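Local coordinates for protein putative hydantoin racemase (Klebsiella pneumoniae subsp. pneumoniae, PDB 3QVL) that racemises allantoin and probably acts on related 5-monosubstituted hydantoins, as a member of the HyuE racemase family, at residues A[72-77]-A[205-210]. Residues are numbered along the deposited sequence; the frame is centred on the assembly and turned at random.
Unlike the reference sequence in segment 72-77: Ser77 (reference Cys). With 5HY ([(4R)-2,5-dioxoimidazolidin-4-yl]acetic acid), chain C.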
ATOM      1  N   GLY A  72      -5.240 -18.621  28.585  1.00 16.77           N
ATOM      2  CA  GLY A  72      -4.590 -17.935  27.473  1.00 16.29           C
ATOM      3  C   GLY A  72      -3.077 -17.972  27.543  1.00 15.93           C
ATOM      4  O   GLY A  72      -2.499 -18.423  28.536  1.00 15.89           O
ATOM      5  N   HIS A  73      -2.436 -17.494  26.479  1.00 15.55           N
ATOM      6  CA  HIS A  73      -0.980 -17.534  26.361  1.00 15.15           C
ATOM      7  C   HIS A  73      -0.414 -16.203  25.878  1.00 14.94           C
ATOM      8  O   HIS A  73      -1.074 -15.461  25.146  1.00 14.90           O
ATOM      9  CB  HIS A  73      -0.536 -18.634  25.391  1.00 15.16           C
ATOM     10  CG  HIS A  73      -1.245 -19.940  25.575  1.00 15.05           C
ATOM     11  ND1 HIS A  73      -0.681 -21.008  26.238  1.00 14.77           N
ATOM     12  CD2 HIS A  73      -2.466 -20.356  25.161  1.00 14.96           C
ATOM     13  CE1 HIS A  73      -1.525 -22.025  26.229  1.00 14.89           C
ATOM     14  NE2 HIS A  73      -2.617 -21.654  25.587  1.00 14.90           N
ATOM     15  N   VAL A  74       0.818 -15.920  26.293  1.00 14.66           N
ATOM     16  CA  VAL A  74       1.564 -14.755  25.824  1.00 14.41           C
ATOM     17  C   VAL A  74       2.910 -15.214  25.260  1.00 14.31           C
ATOM     18  O   VAL A  74       3.631 -15.974  25.909  1.00 14.23           O
ATOM     19  CB  VAL A  74       1.780 -13.721  26.963  1.00 14.41           C
ATOM     20  CG1 VAL A  74       2.753 -12.627  26.537  1.00 14.21           C
ATOM     21  CG2 VAL A  74       0.451 -13.105  27.396  1.00 14.28           C
ATOM     22  N   ILE A  75       3.233 -14.768  24.046  1.00 14.17           N
ATOM     23  CA  ILE A  75       4.550 -15.021  23.453  1.00 14.14           C
ATOM     24  C   ILE A  75       5.439 -13.805  23.710  1.00 14.19           C
ATOM     25  O   ILE A  75       5.249 -12.741  23.110  1.00 14.08           O
ATOM     26  CB  ILE A  75       4.457 -15.357  21.945  1.00 14.10           C
ATOM     27  CG1 ILE A  75       3.655 -16.647  21.741  1.00 14.05           C
ATOM     28  CG2 ILE A  75       5.852 -15.493  21.331  1.00 14.10           C
ATOM     29  CD1 ILE A  75       3.354 -16.975  20.294  1.00 13.91           C
ATOM     30  N   ALA A  76       6.408 -13.980  24.606  1.00 14.29           N
ATOM     31  CA  ALA A  76       7.137 -12.857  25.195  1.00 14.44           C
ATOM     32  C   ALA A  76       8.496 -12.506  24.578  1.00 14.53           C
ATOM     33  O   ALA A  76       9.465 -12.238  25.296  1.00 14.53           O
ATOM     34  CB  ALA A  76       7.250 -13.035  26.710  1.00 14.44           C
ATOM     35  N   SER A  77       8.545 -12.525  23.248  0.62 14.58           N
ATOM     36  CA  SER A  77       9.683 -12.024  22.478  0.62 14.65           C
ATOM     37  C   SER A  77       9.159 -11.080  21.400  0.62 14.73           C
ATOM     38  O   SER A  77       8.104 -11.334  20.814  0.62 14.73           O
ATOM     39  CB  SER A  77      10.459 -13.175  21.841  0.62 14.65           C
ATOM     40  OG  SER A  77      11.589 -12.702  21.131  0.62 14.49           O
ATOM     41  N   SER A 205       3.292  -6.693  29.581  1.00 13.77           N
ATOM     42  CA  SER A 205       2.162  -6.238  30.381  1.00 13.77           C
ATOM     43  C   SER A 205       0.908  -6.034  29.525  1.00 13.68           C
ATOM     44  O   SER A 205      -0.192  -6.409  29.932  1.00 13.67           O
ATOM     45  CB  SER A 205       2.525  -4.956  31.137  1.00 13.82           C
ATOM     46  OG  SER A 205       2.920  -3.926  30.249  1.00 14.18           O
ATOM     47  N   ALA A 206       1.093  -5.460  28.336  1.00 13.60           N
ATOM     48  CA  ALA A 206      -0.002  -5.217  27.396  1.00 13.55           C
ATOM     49  C   ALA A 206      -0.677  -6.509  26.936  1.00 13.52           C
ATOM     50  O   ALA A 206      -1.906  -6.579  26.869  1.00 13.43           O
ATOM     51  CB  ALA A 206       0.497  -4.419  26.198  1.00 13.52           C
ATOM     52  N   ALA A 207       0.131  -7.525  26.633  1.00 13.53           N
ATOM     53  CA  ALA A 207      -0.378  -8.819  26.173  1.00 13.60           C
ATOM     54  C   ALA A 207      -1.177  -9.534  27.257  1.00 13.65           C
ATOM     55  O   ALA A 207      -2.194 -10.166  26.966  1.00 13.56           O
ATOM     56  CB  ALA A 207       0.758  -9.699  25.674  1.00 13.57           C
ATOM     57  N   VAL A 208      -0.712  -9.425  28.501  1.00 13.76           N
ATOM     58  CA  VAL A 208      -1.427  -9.972  29.657  1.00 13.98           C
ATOM     59  C   VAL A 208      -2.832  -9.372  29.740  1.00 14.13           C
ATOM     60  O   VAL A 208      -3.813 -10.095  29.927  1.00 14.11           O
ATOM     61  CB  VAL A 208      -0.641  -9.744  30.979  1.00 14.00           C
ATOM     62  CG1 VAL A 208      -1.503 -10.049  32.204  1.00 14.02           C
ATOM     63  CG2 VAL A 208       0.619 -10.599  30.997  1.00 14.04           C
ATOM     64  N   LYS A 209      -2.920  -8.053  29.570  1.00 14.34           N
ATOM     65  CA  LYS A 209      -4.203  -7.352  29.612  1.00 14.57           C
ATOM     66  C   LYS A 209      -5.109  -7.731  28.439  1.00 14.68           C
ATOM     67  O   LYS A 209      -6.331  -7.760  28.587  1.00 14.68           O
ATOM     68  CB  LYS A 209      -4.008  -5.831  29.666  1.00 14.58           C
ATOM     69  CG  LYS A 209      -3.135  -5.307  30.821  1.00 14.84           C
ATOM     70  CD  LYS A 209      -3.467  -5.924  32.183  1.00 15.28           C
ATOM     71  CE  LYS A 209      -4.750  -5.371  32.780  1.00 15.33           C
ATOM     72  NZ  LYS A 209      -5.042  -6.011  34.096  1.00 15.64           N
ATOM     73  N   MET A 210      -4.506  -8.024  27.287  1.00 14.84           N
ATOM     74  CA  MET A 210      -5.260  -8.461  26.108  1.00 15.05           C
ATOM     75  C   MET A 210      -5.876  -9.842  26.313  1.00 15.11           C
ATOM     76  O   MET A 210      -7.034 -10.067  25.952  1.00 15.07           O
ATOM     77  CB  MET A 210      -4.390  -8.442  24.844  1.00 15.12           C
ATOM     78  CG  MET A 210      -3.971  -7.053  24.357  1.00 15.53           C
ATOM     79  SD  MET A 210      -5.318  -5.858  24.175  1.00 16.73           S
ATOM     80  CE  MET A 210      -5.260  -5.037  25.772  1.00 16.52           C
TER
HETATM   81  C   5HY C   1      13.075 -10.365  22.606  1.00 19.01           C
HETATM   82  N   5HY C   1      14.780 -11.270  21.353  1.00 19.03           N
HETATM   83  O   5HY C   1      12.121  -9.697  23.000  1.00 18.88           O
HETATM   84  CA  5HY C   1      13.706 -10.277  21.223  1.00 19.06           C
HETATM   85  CB  5HY C   1      14.247  -8.867  20.899  1.00 19.13           C
HETATM   86  CG  5HY C   1      15.122  -8.209  21.978  1.00 19.38           C
HETATM   87  OAB 5HY C   1      15.436 -12.709  22.967  1.00 18.91           O
HETATM   88  NAF 5HY C   1      13.701 -11.301  23.315  1.00 18.97           N
HETATM   89  CAI 5HY C   1      14.682 -11.822  22.568  1.00 19.04           C
HETATM   90  OD1 5HY C   1      15.733  -7.175  21.635  1.00 19.89           O
HETATM   91  OD2 5HY C   1      15.158  -8.722  23.117  1.00 19.85           O
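Val74 sets both of its methyl groups against the Ala207 CB methyl, with Val74 CG1 at 3.6 Å and CG2 at 3.8 Å from that carbon. This small apolar contact belongs to the Asp/Glu/hydantoin racemase fold, which has two four-stranded parallel sheets: strand 72-75 lies inside one of them, and helix 203-216, which follows the last strand of the other, packs across its face. CG1 stands anti to the backbone N (chi1 170°), with CG2 beside that N and anti to the carbonyl carbon, a rotation that turns the fork of the valine onto the helix. A branched residue suits the strand, while the short methyl of Ala207 lets the helix come close: the CA atoms of Val74 and Ala207 are 6.3 Å apart. Val208 adds a looser edge, its CG2 lying 4.4 Å from Val74 CG2.

Farther out, Ile97 of helix 97-108 covers Val74 and Ala23 of helix 13-26 meets Val208, while Ile95 of the adjoining strand 94-96 touches Ala207. Backbone hydrogen bonds to Gln5 and Ile7 tie Val74 to strand 2-7. Met210 packs on Met210 of a second subunit, carrying the helix into the assembly. Beyond the strand's C-terminal end the chain enters the ligand pocket, where Ser77, a cysteine in the reference sequence, has in one of its two conformers OG 3.1 Å from the ring carbonyl carbon C of 5HY.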